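Local atomic coordinates of AlyGC (Glaciecola chathamensis, PDB entry 5GKD), a protein that probably depolymerises alginate by beta-elimination, as a family 6 polysaccharide lyase with a calcium ion bound in the structure. Residues D453-A458 / L483-Q488; R541-A546 / F564-R569; F590-E595 / E605-E610. All coordinates share one frame; numbering follows the deposited sequence.

Contact 1 (D453-A458 / L483-Q488); sequences DAIASA and LTIRAQ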
ATOM      1  N   ASP A 453      -7.454 -26.678  -0.680  1.00 41.43           N
ATOM      2  CA  ASP A 453      -8.303 -27.245   0.355  1.00 36.86           C
ATOM      3  C   ASP A 453      -7.485 -27.743   1.535  1.00 33.74           C
ATOM      4  O   ASP A 453      -7.908 -27.601   2.682  1.00 38.65           O
ATOM      5  CB  ASP A 453      -9.160 -28.373  -0.223  1.00 40.62           C
ATOM      6  CG  ASP A 453     -10.173 -27.871  -1.236  1.00 40.78           C
ATOM      7  OD1 ASP A 453     -10.666 -26.737  -1.077  1.00 39.99           O
ATOM      8  OD2 ASP A 453     -10.472 -28.607  -2.197  1.00 48.00           O
ATOM      9  N   ALA A 454      -6.309 -28.317   1.286  1.00 39.96           N
ATOM     10  CA  ALA A 454      -5.496 -28.794   2.403  1.00 39.88           C
ATOM     11  C   ALA A 454      -5.001 -27.635   3.261  1.00 38.57           C
ATOM     12  O   ALA A 454      -5.002 -27.721   4.495  1.00 37.00           O
ATOM     13  CB  ALA A 454      -4.320 -29.617   1.888  1.00 33.45           C
ATOM     14  N   ILE A 455      -4.564 -26.549   2.625  1.00 37.00           N
ATOM     15  CA  ILE A 455      -4.152 -25.361   3.368  1.00 37.89           C
ATOM     16  C   ILE A 455      -5.312 -24.833   4.214  1.00 35.04           C
ATOM     17  O   ILE A 455      -5.157 -24.529   5.401  1.00 36.53           O
ATOM     18  CB  ILE A 455      -3.620 -24.291   2.394  1.00 34.07           C
ATOM     19  CG1 ILE A 455      -2.231 -24.668   1.886  1.00 34.33           C
ATOM     20  CG2 ILE A 455      -3.603 -22.923   3.039  1.00 32.77           C
ATOM     21  CD1 ILE A 455      -1.792 -23.883   0.686  1.00 32.32           C
ATOM     22  N   ALA A 456      -6.503 -24.759   3.625  1.00 36.25           N
ATOM     23  CA  ALA A 456      -7.619 -24.110   4.298  1.00 36.88           C
ATOM     24  C   ALA A 456      -8.071 -24.869   5.538  1.00 37.76           C
ATOM     25  O   ALA A 456      -8.546 -24.250   6.492  1.00 41.16           O
ATOM     26  CB  ALA A 456      -8.789 -23.935   3.327  1.00 37.30           C
ATOM     27  N   SER A 457      -7.948 -26.194   5.559  1.00 33.93           N
ATOM     28  CA  SER A 457      -8.449 -26.945   6.702  1.00 36.12           C
ATOM     29  C   SER A 457      -7.353 -27.401   7.649  1.00 36.92           C
ATOM     30  O   SER A 457      -7.664 -27.940   8.715  1.00 37.59           O
ATOM     31  CB  SER A 457      -9.273 -28.146   6.239  1.00 36.24           C
ATOM     32  OG  SER A 457      -8.497 -29.036   5.480  1.00 39.80           O
ATOM     33  N   ALA A 458      -6.087 -27.185   7.302  1.00 34.25           N
ATOM     34  CA  ALA A 458      -5.004 -27.435   8.236  1.00 33.59           C
ATOM     35  C   ALA A 458      -5.087 -26.471   9.424  1.00 35.43           C
ATOM     36  O   ALA A 458      -5.749 -25.434   9.368  1.00 34.46           O
ATOM     37  CB  ALA A 458      -3.651 -27.284   7.538  1.00 35.81           C
ATOM     38  N   LEU A 483       2.563 -22.783   8.625  1.00 25.73           N
ATOM     39  CA  LEU A 483       2.375 -23.985   7.821  1.00 26.21           C
ATOM     40  C   LEU A 483       3.674 -24.377   7.141  1.00 26.05           C
ATOM     41  O   LEU A 483       4.447 -23.513   6.725  1.00 27.39           O
ATOM     42  CB  LEU A 483       1.287 -23.761   6.765  1.00 26.21           C
ATOM     43  CG  LEU A 483       0.461 -24.967   6.340  1.00 32.23           C
ATOM     44  CD1 LEU A 483      -0.545 -25.341   7.426  1.00 29.52           C
ATOM     45  CD2 LEU A 483      -0.240 -24.685   5.018  1.00 35.68           C
ATOM     46  N   THR A 484       3.904 -25.684   7.028  1.00 30.23           N
ATOM     47  CA  THR A 484       4.996 -26.241   6.237  1.00 27.86           C
ATOM     48  C   THR A 484       4.406 -27.045   5.087  1.00 28.94           C
ATOM     49  O   THR A 484       3.540 -27.898   5.301  1.00 34.73           O
ATOM     50  CB  THR A 484       5.912 -27.131   7.083  1.00 28.28           C
ATOM     51  OG1 THR A 484       6.537 -26.350   8.108  1.00 31.12           O
ATOM     52  CG2 THR A 484       6.994 -27.747   6.225  1.00 29.93           C
ATOM     53  N   ILE A 485       4.861 -26.767   3.872  1.00 26.19           N
ATOM     54  CA  ILE A 485       4.492 -27.540   2.695  1.00 27.79           C
ATOM     55  C   ILE A 485       5.712 -28.363   2.288  1.00 30.61           C
ATOM     56  O   ILE A 485       6.727 -27.812   1.841  1.00 29.97           O
ATOM     57  CB  ILE A 485       3.998 -26.637   1.560  1.00 28.68           C
ATOM     58  CG1 ILE A 485       2.793 -25.822   2.047  1.00 24.42           C
ATOM     59  CG2 ILE A 485       3.642 -27.467   0.347  1.00 27.17           C
ATOM     60  CD1 ILE A 485       2.142 -24.989   1.001  1.00 22.42           C
ATOM     61  N   ARG A 486       5.630 -29.683   2.464  1.00 32.69           N
ATOM     62  CA  ARG A 486       6.766 -30.582   2.291  1.00 33.68           C
ATOM     63  C   ARG A 486       6.444 -31.650   1.256  1.00 33.09           C
ATOM     64  O   ARG A 486       5.387 -32.283   1.327  1.00 35.19           O
ATOM     65  CB  ARG A 486       7.138 -31.248   3.619  1.00 33.04           C
ATOM     66  CG  ARG A 486       8.256 -32.281   3.522  1.00 40.60           C
ATOM     67  CD  ARG A 486       8.528 -32.904   4.868  1.00 38.33           C
ATOM     68  NE  ARG A 486       8.936 -31.887   5.830  1.00 47.70           N
ATOM     69  CZ  ARG A 486       8.859 -32.020   7.152  1.00 48.17           C
ATOM     70  NH1 ARG A 486       8.384 -33.143   7.686  1.00 46.04           N
ATOM     71  NH2 ARG A 486       9.254 -31.026   7.943  1.00 44.61           N
ATOM     72  N   ALA A 487       7.348 -31.857   0.308  1.00 31.51           N
ATOM     73  CA  ALA A 487       7.198 -32.964  -0.630  1.00 38.21           C
ATOM     74  C   ALA A 487       7.562 -34.271   0.059  1.00 37.32           C
ATOM     75  O   ALA A 487       8.572 -34.352   0.764  1.00 38.88           O
ATOM     76  CB  ALA A 487       8.081 -32.763  -1.861  1.00 38.39           C
ATOM     77  N   GLN A 488       6.753 -35.271  -0.152  1.00 41.45           N
ATOM     78  CA  GLN A 488       7.007 -36.569   0.392  1.00 45.09           C
ATOM     79  C   GLN A 488       8.358 -37.021  -0.127  1.00 42.11           C
ATOM     80  O   GLN A 488       9.149 -37.548   0.579  1.00 46.23           O
ATOM     81  CB  GLN A 488       5.917 -37.466  -0.076  1.00 45.43           C
ATOM     82  CG  GLN A 488       6.207 -38.909   0.101  1.00 55.58           C
ATOM     83  CD  GLN A 488       5.538 -39.423   1.298  1.00 58.48           C
ATOM     84  OE1 GLN A 488       4.344 -39.517   1.327  1.00 61.28           O
ATOM     85  NE2 GLN A 488       6.296 -39.734   2.299  1.00 67.47           N
TER
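Leu483 meets the end of helix 450-457 with both branches of its side chain. CD1 lies 3.7 Å from the methyl CB of Ala458, and CD2 lies 3.7 Å from CG1 of Ile455. The forked end of the leucine is thus shared between the last turn of the helix and the first residue beyond it. A third apolar pair is looser: CD1 of Ile455 approaches CD1 of Ile485 at 4.1 Å, the two side chains crossing at about a right angle. Ile455 reaches that far because its chain is nearly extended beyond CG1 (chi2 165°), so CG1 serves Leu483 while CD1 goes on to Ile485.

No hydrogen bond joins the two segments; the helix has its own polar bonds, while the strand backbone pairs with strands 462-466 and 510-514. Asp453 O accepts from Ser457 N and from Ser457 OG, the latter at 3.2 Å, and the donors come from opposite faces of the carbonyl plane. Lys481 NZ bonds to the carbonyl oxygens of Ile455 and Ala458.

Ile485 packs on Leu466 and Leu513. Ile455 and Ala458 rest on Leu464, Ala454 on Val444 and Ala458 on Ile442, so the helix caps the first coils of the second parallel beta-helix.

Contact 2 (R541-A546 / F564-R569); sequences RNYRLA and FDAGNR
Tyr543 and Phe564 project into the interior from facing walls of a beta-helix coil, and Phe564 CZ lies oblique to the Tyr543 ring. Their ring planes are inclined by about 33°, and the rings do not stack. The hydroxyl of Tyr543 arrives at the rim of the Phe564 ring, near its plane: OH is 3.0 Å from CZ and 3.4 Å from CE2, displaced toward the CE2 side of the ring end. Behind it the tyrosine CZ is 3.8 Å from the same Phe564 CZ. A separation of 3.0 Å between oxygen and aromatic carbon is close packing.

The tyrosine gets there with CG placed between its backbone N and carbonyl carbon (chi1 67°), whereas Phe564 has CG opposite its own N (chi1 -177°), which carries CZ and CE1 out to Tyr543 and Leu545. Leu545, two residues along from Tyr543 and on the same inward side of its strand, covers the other flank of Phe564. Its CD2 methyl is 3.7 Å from CE1 and equally close to CD1, approaching the ring obliquely. With an alanine at Phe564, the Tyr543 ring end and the Leu545 methyl would probably lose their common partner, opening a gap between the two walls.

Around this core, Phe564 also touches Ile532 and Tyr543 touches Thr534, both on strand 530-534. Asp565 points away from the apolar side, and its OD1 forms salt bridges with Lys594 and Arg591. Farther along, Asn568 packs on Asn568 of the second subunit.

Across the interior no hydrogen bond is formed between the segments. Cohesion therefore rests on shape and dispersion, helped at most by a weak electrostatic attraction between the hydroxyl oxygen and the electropositive rim of the phenylalanine.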
ATOM      1  N   ARG A 541       1.460  -7.620  11.550  1.00 23.76           N
ATOM      2  CA  ARG A 541       2.258  -8.634  12.213  1.00 23.77           C
ATOM      3  C   ARG A 541       3.442  -8.954  11.310  1.00 21.08           C
ATOM      4  O   ARG A 541       3.342  -8.820  10.088  1.00 22.84           O
ATOM      5  CB  ARG A 541       1.356  -9.853  12.429  1.00 24.08           C
ATOM      6  CG  ARG A 541       1.778 -10.898  13.365  1.00 28.78           C
ATOM      7  CD  ARG A 541       0.612 -11.817  13.541  1.00 24.29           C
ATOM      8  NE  ARG A 541      -0.415 -11.188  14.364  1.00 30.91           N
ATOM      9  CZ  ARG A 541      -0.742 -11.605  15.582  1.00 30.59           C
ATOM     10  NH1 ARG A 541      -0.138 -12.662  16.103  1.00 27.45           N
ATOM     11  NH2 ARG A 541      -1.682 -10.980  16.275  1.00 32.65           N
ATOM     12  N   ASN A 542       4.556  -9.373  11.901  1.00 17.43           N
ATOM     13  CA  ASN A 542       5.688  -9.840  11.101  1.00 21.09           C
ATOM     14  C   ASN A 542       5.407 -11.250  10.554  1.00 20.38           C
ATOM     15  O   ASN A 542       4.430 -11.899  10.918  1.00 20.79           O
ATOM     16  CB  ASN A 542       6.980  -9.849  11.929  1.00 17.40           C
ATOM     17  CG  ASN A 542       7.320  -8.484  12.520  1.00 19.93           C
ATOM     18  OD1 ASN A 542       6.878  -7.452  12.027  1.00 22.65           O
ATOM     19  ND2 ASN A 542       8.121  -8.480  13.573  1.00 18.63           N
ATOM     20  N   TYR A 543       6.290 -11.740   9.683  1.00 19.40           N
ATOM     21  CA  TYR A 543       6.139 -13.089   9.144  1.00 19.59           C
ATOM     22  C   TYR A 543       7.511 -13.734   8.994  1.00 20.89           C
ATOM     23  O   TYR A 543       8.538 -13.062   9.002  1.00 22.13           O
ATOM     24  CB  TYR A 543       5.386 -13.095   7.789  1.00 17.37           C
ATOM     25  CG  TYR A 543       6.162 -12.443   6.681  1.00 17.47           C
ATOM     26  CD1 TYR A 543       6.177 -11.059   6.535  1.00 16.65           C
ATOM     27  CD2 TYR A 543       6.911 -13.199   5.808  1.00 18.24           C
ATOM     28  CE1 TYR A 543       6.907 -10.460   5.538  1.00 17.18           C
ATOM     29  CE2 TYR A 543       7.637 -12.603   4.793  1.00 22.09           C
ATOM     30  CZ  TYR A 543       7.639 -11.237   4.668  1.00 18.87           C
ATOM     31  OH  TYR A 543       8.382 -10.661   3.671  1.00 19.84           O
ATOM     32  N   ARG A 544       7.506 -15.059   8.837  1.00 22.48           N
ATOM     33  CA  ARG A 544       8.693 -15.867   8.607  1.00 20.95           C
ATOM     34  C   ARG A 544       8.540 -16.644   7.301  1.00 23.10           C
ATOM     35  O   ARG A 544       7.467 -17.175   7.007  1.00 24.18           O
ATOM     36  CB  ARG A 544       8.927 -16.851   9.771  1.00 21.78           C
ATOM     37  CG  ARG A 544       9.278 -16.205  11.097  1.00 25.48           C
ATOM     38  CD  ARG A 544       9.109 -17.158  12.267  1.00 24.43           C
ATOM     39  NE  ARG A 544       7.712 -17.293  12.669  1.00 29.23           N
ATOM     40  CZ  ARG A 544       7.195 -18.397  13.201  1.00 27.66           C
ATOM     41  NH1 ARG A 544       7.963 -19.462  13.389  1.00 26.84           N
ATOM     42  NH2 ARG A 544       5.915 -18.442  13.524  1.00 23.79           N
ATOM     43  N   LEU A 545       9.623 -16.732   6.530  1.00 24.24           N
ATOM     44  CA  LEU A 545       9.631 -17.481   5.277  1.00 25.23           C
ATOM     45  C   LEU A 545      10.910 -18.308   5.199  1.00 24.92           C
ATOM     46  O   LEU A 545      12.010 -17.750   5.243  1.00 23.91           O
ATOM     47  CB  LEU A 545       9.510 -16.529   4.076  1.00 24.16           C
ATOM     48  CG  LEU A 545       9.664 -17.130   2.675  1.00 19.45           C
ATOM     49  CD1 LEU A 545       8.646 -18.221   2.444  1.00 22.68           C
ATOM     50  CD2 LEU A 545       9.553 -16.051   1.611  1.00 21.31           C
ATOM     51  N   ALA A 546      10.766 -19.630   5.092  1.00 26.17           N
ATOM     52  CA  ALA A 546      11.882 -20.564   4.946  1.00 25.04           C
ATOM     53  C   ALA A 546      11.689 -21.382   3.678  1.00 27.16           C
ATOM     54  O   ALA A 546      10.591 -21.879   3.417  1.00 27.66           O
ATOM     55  CB  ALA A 546      11.997 -21.501   6.154  1.00 26.74           C
ATOM     56  N   PHE A 564       9.575 -13.158  -5.230  1.00 20.99           N
ATOM     57  CA  PHE A 564       9.011 -12.716  -3.958  1.00 20.19           C
ATOM     58  C   PHE A 564       8.879 -11.202  -3.935  1.00 21.82           C
ATOM     59  O   PHE A 564       9.865 -10.490  -4.141  1.00 22.14           O
ATOM     60  CB  PHE A 564       9.840 -13.170  -2.746  1.00 18.01           C
ATOM     61  CG  PHE A 564       9.220 -12.778  -1.426  1.00 21.12           C
ATOM     62  CD1 PHE A 564       8.236 -13.559  -0.849  1.00 19.06           C
ATOM     63  CD2 PHE A 564       9.581 -11.596  -0.794  1.00 19.71           C
ATOM     64  CE1 PHE A 564       7.638 -13.185   0.343  1.00 20.46           C
ATOM     65  CE2 PHE A 564       8.991 -11.213   0.402  1.00 20.09           C
ATOM     66  CZ  PHE A 564       8.019 -12.017   0.972  1.00 20.34           C
ATOM     67  N   ASP A 565       7.680 -10.716  -3.617  1.00 19.33           N
ATOM     68  CA  ASP A 565       7.367  -9.290  -3.611  1.00 18.82           C
ATOM     69  C   ASP A 565       6.807  -8.915  -2.243  1.00 21.75           C
ATOM     70  O   ASP A 565       5.690  -9.305  -1.901  1.00 21.56           O
ATOM     71  CB  ASP A 565       6.370  -8.955  -4.726  1.00 22.52           C
ATOM     72  CG  ASP A 565       6.231  -7.447  -4.964  1.00 22.13           C
ATOM     73  OD1 ASP A 565       7.210  -6.706  -4.770  1.00 21.49           O
ATOM     74  OD2 ASP A 565       5.140  -7.003  -5.353  1.00 24.14           O
ATOM     75  N   ALA A 566       7.579  -8.166  -1.462  1.00 20.74           N
ATOM     76  CA  ALA A 566       7.148  -7.736  -0.141  1.00 20.43           C
ATOM     77  C   ALA A 566       6.144  -6.594  -0.253  1.00 20.69           C
ATOM     78  O   ALA A 566       6.355  -5.649  -1.011  1.00 21.90           O
ATOM     79  CB  ALA A 566       8.351  -7.293   0.700  1.00 18.52           C
ATOM     80  N   GLY A 567       5.058  -6.681   0.510  1.00 19.93           N
ATOM     81  CA  GLY A 567       4.123  -5.577   0.583  1.00 18.63           C
ATOM     82  C   GLY A 567       4.713  -4.377   1.296  1.00 19.46           C
ATOM     83  O   GLY A 567       5.610  -4.494   2.134  1.00 19.62           O
ATOM     84  N   ASN A 568       4.215  -3.199   0.936  1.00 18.04           N
ATOM     85  CA  ASN A 568       4.606  -1.984   1.644  1.00 20.30           C
ATOM     86  C   ASN A 568       4.357  -2.131   3.143  1.00 21.22           C
ATOM     87  O   ASN A 568       3.312  -2.620   3.570  1.00 21.37           O
ATOM     88  CB  ASN A 568       3.846  -0.780   1.082  1.00 20.75           C
ATOM     89  CG  ASN A 568       4.435  -0.282  -0.236  1.00 24.17           C
ATOM     90  OD1 ASN A 568       5.315   0.575  -0.243  1.00 26.93           O
ATOM     91  ND2 ASN A 568       3.954  -0.816  -1.347  1.00 22.96           N
ATOM     92  N   ARG A 569       5.347  -1.737   3.940  1.00 21.77           N
ATOM     93  CA  ARG A 569       5.283  -1.785   5.395  1.00 20.62           C
ATOM     94  C   ARG A 569       5.184  -3.211   5.933  1.00 21.15           C
ATOM     95  O   ARG A 569       4.739  -3.409   7.054  1.00 21.50           O
ATOM     96  CB  ARG A 569       4.122  -0.933   5.936  1.00 19.18           C
ATOM     97  CG  ARG A 569       4.171   0.547   5.528  1.00 22.07           C
ATOM     98  CD  ARG A 569       5.488   1.183   5.968  1.00 17.95           C
ATOM     99  NE  ARG A 569       5.390   2.615   6.185  1.00 20.85           N
ATOM    100  CZ  ARG A 569       6.217   3.523   5.679  1.00 20.67           C
ATOM    101  NH1 ARG A 569       7.235   3.153   4.915  1.00 18.73           N
ATOM    102  NH2 ARG A 569       6.030   4.809   5.963  1.00 21.40           N
TER

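Contact 3 (F590-E595 / E605-E610); sequences FRLNKE and EYLTIE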
ATOM      1  N   PHE A 590      14.050 -11.375  -4.726  1.00 20.59           N
ATOM      2  CA  PHE A 590      13.483 -10.855  -3.484  1.00 20.87           C
ATOM      3  C   PHE A 590      13.406  -9.335  -3.562  1.00 23.44           C
ATOM      4  O   PHE A 590      14.429  -8.657  -3.709  1.00 22.54           O
ATOM      5  CB  PHE A 590      14.302 -11.300  -2.264  1.00 21.77           C
ATOM      6  CG  PHE A 590      14.179 -12.770  -1.969  1.00 20.96           C
ATOM      7  CD1 PHE A 590      13.127 -13.248  -1.224  1.00 21.54           C
ATOM      8  CD2 PHE A 590      15.097 -13.674  -2.470  1.00 24.60           C
ATOM      9  CE1 PHE A 590      12.998 -14.589  -0.964  1.00 19.08           C
ATOM     10  CE2 PHE A 590      14.981 -15.011  -2.207  1.00 21.77           C
ATOM     11  CZ  PHE A 590      13.926 -15.471  -1.449  1.00 22.25           C
ATOM     12  N   ARG A 591      12.193  -8.808  -3.473  1.00 22.30           N
ATOM     13  CA  ARG A 591      11.945  -7.373  -3.521  1.00 19.82           C
ATOM     14  C   ARG A 591      11.677  -6.905  -2.095  1.00 20.59           C
ATOM     15  O   ARG A 591      10.556  -7.029  -1.592  1.00 19.52           O
ATOM     16  CB  ARG A 591      10.790  -7.070  -4.470  1.00 21.25           C
ATOM     17  CG  ARG A 591      11.176  -7.257  -5.927  1.00 22.06           C
ATOM     18  CD  ARG A 591       9.978  -7.527  -6.818  1.00 23.14           C
ATOM     19  NE  ARG A 591       9.074  -6.389  -6.898  1.00 23.43           N
ATOM     20  CZ  ARG A 591       9.317  -5.292  -7.602  1.00 25.98           C
ATOM     21  NH1 ARG A 591      10.450  -5.173  -8.271  1.00 24.77           N
ATOM     22  NH2 ARG A 591       8.431  -4.304  -7.621  1.00 24.52           N
ATOM     23  N   LEU A 592      12.722  -6.380  -1.446  1.00 19.47           N
ATOM     24  CA  LEU A 592      12.719  -5.984  -0.042  1.00 20.58           C
ATOM     25  C   LEU A 592      13.117  -4.524   0.107  1.00 18.75           C
ATOM     26  O   LEU A 592      13.840  -4.149   1.034  1.00 17.81           O
ATOM     27  CB  LEU A 592      13.662  -6.851   0.781  1.00 18.87           C
ATOM     28  CG  LEU A 592      13.263  -8.230   1.305  1.00 25.00           C
ATOM     29  CD1 LEU A 592      11.778  -8.493   1.295  1.00 17.77           C
ATOM     30  CD2 LEU A 592      14.023  -9.311   0.612  1.00 20.69           C
ATOM     31  N   ASN A 593      12.646  -3.692  -0.814  1.00 16.58           N
ATOM     32  CA  ASN A 593      13.070  -2.306  -0.943  1.00 20.65           C
ATOM     33  C   ASN A 593      11.880  -1.369  -1.095  1.00 21.61           C
ATOM     34  O   ASN A 593      11.940  -0.395  -1.853  1.00 22.12           O
ATOM     35  CB  ASN A 593      14.000  -2.148  -2.140  1.00 17.89           C
ATOM     36  CG  ASN A 593      13.312  -2.476  -3.440  1.00 22.13           C
ATOM     37  OD1 ASN A 593      12.313  -3.194  -3.450  1.00 22.03           O
ATOM     38  ND2 ASN A 593      13.808  -1.924  -4.539  1.00 22.29           N
ATOM     39  N   LYS A 594      10.780  -1.635  -0.380  1.00 20.94           N
ATOM     40  CA  LYS A 594       9.574  -0.823  -0.543  1.00 21.12           C
ATOM     41  C   LYS A 594       9.585   0.480   0.253  1.00 20.50           C
ATOM     42  O   LYS A 594       8.827   1.396  -0.081  1.00 22.99           O
ATOM     43  CB  LYS A 594       8.335  -1.634  -0.159  1.00 18.71           C
ATOM     44  CG  LYS A 594       8.179  -2.903  -0.966  1.00 18.31           C
ATOM     45  CD  LYS A 594       8.354  -2.598  -2.459  1.00 21.52           C
ATOM     46  CE  LYS A 594       8.290  -3.837  -3.336  1.00 23.30           C
ATOM     47  NZ  LYS A 594       6.914  -4.347  -3.569  1.00 20.96           N
ATOM     48  N   GLU A 595      10.397   0.601   1.295  1.00 21.25           N
ATOM     49  CA  GLU A 595      10.260   1.731   2.212  1.00 18.37           C
ATOM     50  C   GLU A 595      11.246   2.833   1.841  1.00 21.48           C
ATOM     51  O   GLU A 595      12.239   3.096   2.519  1.00 25.09           O
ATOM     52  CB  GLU A 595      10.447   1.266   3.653  1.00 20.56           C
ATOM     53  CG  GLU A 595       9.876  -0.110   3.922  1.00 19.71           C
ATOM     54  CD  GLU A 595       8.398  -0.211   3.603  1.00 22.06           C
ATOM     55  OE1 GLU A 595       7.694   0.799   3.759  1.00 21.25           O
ATOM     56  OE2 GLU A 595       7.938  -1.298   3.211  1.00 21.75           O
ATOM     57  N   GLU A 605      14.599  -8.555   8.774  1.00 20.45           N
ATOM     58  CA  GLU A 605      15.658  -8.531   9.773  1.00 20.19           C
ATOM     59  C   GLU A 605      16.856  -9.379   9.344  1.00 19.67           C
ATOM     60  O   GLU A 605      17.992  -8.908   9.394  1.00 21.95           O
ATOM     61  CB  GLU A 605      15.119  -8.994  11.133  1.00 20.10           C
ATOM     62  CG  GLU A 605      16.099  -8.780  12.291  1.00 18.87           C
ATOM     63  CD  GLU A 605      16.392  -7.314  12.600  1.00 22.40           C
ATOM     64  OE1 GLU A 605      15.667  -6.418  12.122  1.00 21.71           O
ATOM     65  OE2 GLU A 605      17.360  -7.056  13.344  1.00 24.10           O
ATOM     66  N   TYR A 606      16.618 -10.626   8.931  1.00 19.61           N
ATOM     67  CA  TYR A 606      17.658 -11.551   8.478  1.00 20.83           C
ATOM     68  C   TYR A 606      17.280 -12.105   7.115  1.00 21.53           C
ATOM     69  O   TYR A 606      16.301 -12.845   7.002  1.00 24.54           O
ATOM     70  CB  TYR A 606      17.849 -12.713   9.450  1.00 23.16           C
ATOM     71  CG  TYR A 606      18.224 -12.317  10.840  1.00 22.65           C
ATOM     72  CD1 TYR A 606      19.555 -12.067  11.190  1.00 22.59           C
ATOM     73  CD2 TYR A 606      17.255 -12.204  11.813  1.00 23.15           C
ATOM     74  CE1 TYR A 606      19.899 -11.707  12.492  1.00 19.03           C
ATOM     75  CE2 TYR A 606      17.582 -11.849  13.093  1.00 24.20           C
ATOM     76  CZ  TYR A 606      18.894 -11.594  13.426  1.00 23.75           C
ATOM     77  OH  TYR A 606      19.165 -11.248  14.716  1.00 27.04           O
ATOM     78  N   LEU A 607      18.061 -11.770   6.096  1.00 21.48           N
ATOM     79  CA  LEU A 607      17.989 -12.408   4.788  1.00 23.41           C
ATOM     80  C   LEU A 607      19.178 -13.351   4.653  1.00 22.88           C
ATOM     81  O   LEU A 607      20.327 -12.899   4.683  1.00 22.31           O
ATOM     82  CB  LEU A 607      18.036 -11.359   3.680  1.00 21.22           C
ATOM     83  CG  LEU A 607      17.411 -11.583   2.313  1.00 24.79           C
ATOM     84  CD1 LEU A 607      18.249 -10.923   1.251  1.00 23.67           C
ATOM     85  CD2 LEU A 607      17.121 -13.017   1.991  1.00 24.88           C
ATOM     86  N   THR A 608      18.909 -14.645   4.489  1.00 25.48           N
ATOM     87  CA  THR A 608      19.967 -15.644   4.359  1.00 25.56           C
ATOM     88  C   THR A 608      19.730 -16.508   3.126  1.00 24.94           C
ATOM     89  O   THR A 608      18.646 -17.071   2.967  1.00 23.85           O
ATOM     90  CB  THR A 608      20.055 -16.532   5.609  1.00 26.97           C
ATOM     91  OG1 THR A 608      20.440 -15.741   6.729  1.00 29.37           O
ATOM     92  CG2 THR A 608      21.103 -17.623   5.415  1.00 30.01           C
ATOM     93  N   ILE A 609      20.738 -16.608   2.256  1.00 26.34           N
ATOM     94  CA  ILE A 609      20.705 -17.480   1.075  1.00 24.98           C
ATOM     95  C   ILE A 609      22.012 -18.257   1.046  1.00 26.28           C
ATOM     96  O   ILE A 609      23.076 -17.666   0.846  1.00 28.83           O
ATOM     97  CB  ILE A 609      20.525 -16.701  -0.238  1.00 26.00           C
ATOM     98  CG1 ILE A 609      19.203 -15.952  -0.270  1.00 24.40           C
ATOM     99  CG2 ILE A 609      20.574 -17.635  -1.424  1.00 26.56           C
ATOM    100  CD1 ILE A 609      19.017 -15.152  -1.544  1.00 20.93           C
ATOM    101  N   GLU A 610      21.941 -19.576   1.221  1.00 28.69           N
ATOM    102  CA  GLU A 610      23.141 -20.405   1.210  1.00 28.36           C
ATOM    103  C   GLU A 610      22.945 -21.653   0.354  1.00 25.95           C
ATOM    104  O   GLU A 610      21.840 -22.183   0.246  1.00 32.27           O
ATOM    105  CB  GLU A 610      23.548 -20.824   2.632  1.00 28.54           C
ATOM    106  CG  GLU A 610      23.972 -19.682   3.522  1.00 29.42           C
ATOM    107  CD  GLU A 610      24.255 -20.136   4.943  1.00 33.82           C
ATOM    108  OE1 GLU A 610      23.347 -20.714   5.576  1.00 36.03           O
ATOM    109  OE2 GLU A 610      25.391 -19.929   5.421  1.00 38.03           O
TER
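Phe590 and Ile609, with Leu592 and Leu607, form an apolar contact inside the second beta-helix, between strand 590-592 of one wall and strand 606-610 of another. The evidence is in the side chains: all four residues are buried, and in each the bond to CB points toward the other segment. Across the pair CE2 of Phe590 lies 4.1 Å from CD1 of Ile609, which comes to the ring obliquely as the two side chains run antiparallel, side by side. CD1 reaches it because the isoleucine is extended past CG1, with chi2 179°. The other pair is looser, CD2 of Leu592 standing 4.4 Å from CG of Leu607. Even the nearest backbones, at Phe590 and Leu607, keep their CA atoms 9.5 Å apart, so side chains alone bridge the interior.

Other strands add to the packing: Phe590 rests on Ile575 and Val577 of strand 572-578, and Leu607 and Ile609 touch Met640 of strand 637-641, the parallel neighbour of 606-610.

No hydrogen bond spans the two segments and the four side chains are apolar, so the contact depends on burial of hydrocarbon, with distances that suggest moderate rather than tight packing.

Following the chain, contact 1 closes a span of 24 residues from helix 450-457 to strand 482-487. Contact 2 closes 17 residues between strands 543-548 and 564-565, and contact 3 closes 9 residues between strands 590-592 and 606-610. They run in series, none nesting or crossing. Contact 1 ties the capping helix to an early coil, its centre 19 Å from that of contact 2. Contact 2 joins the first and last strands of one turn; contact 3 joins the last strand of the next turn to the first of the turn after it. Their centres lie 9 Å apart, strands 564-565 and 590-592 are sheet neighbours, and Arg569 NH1 meets Glu595 OE1 in a 2.7 Å salt bridge.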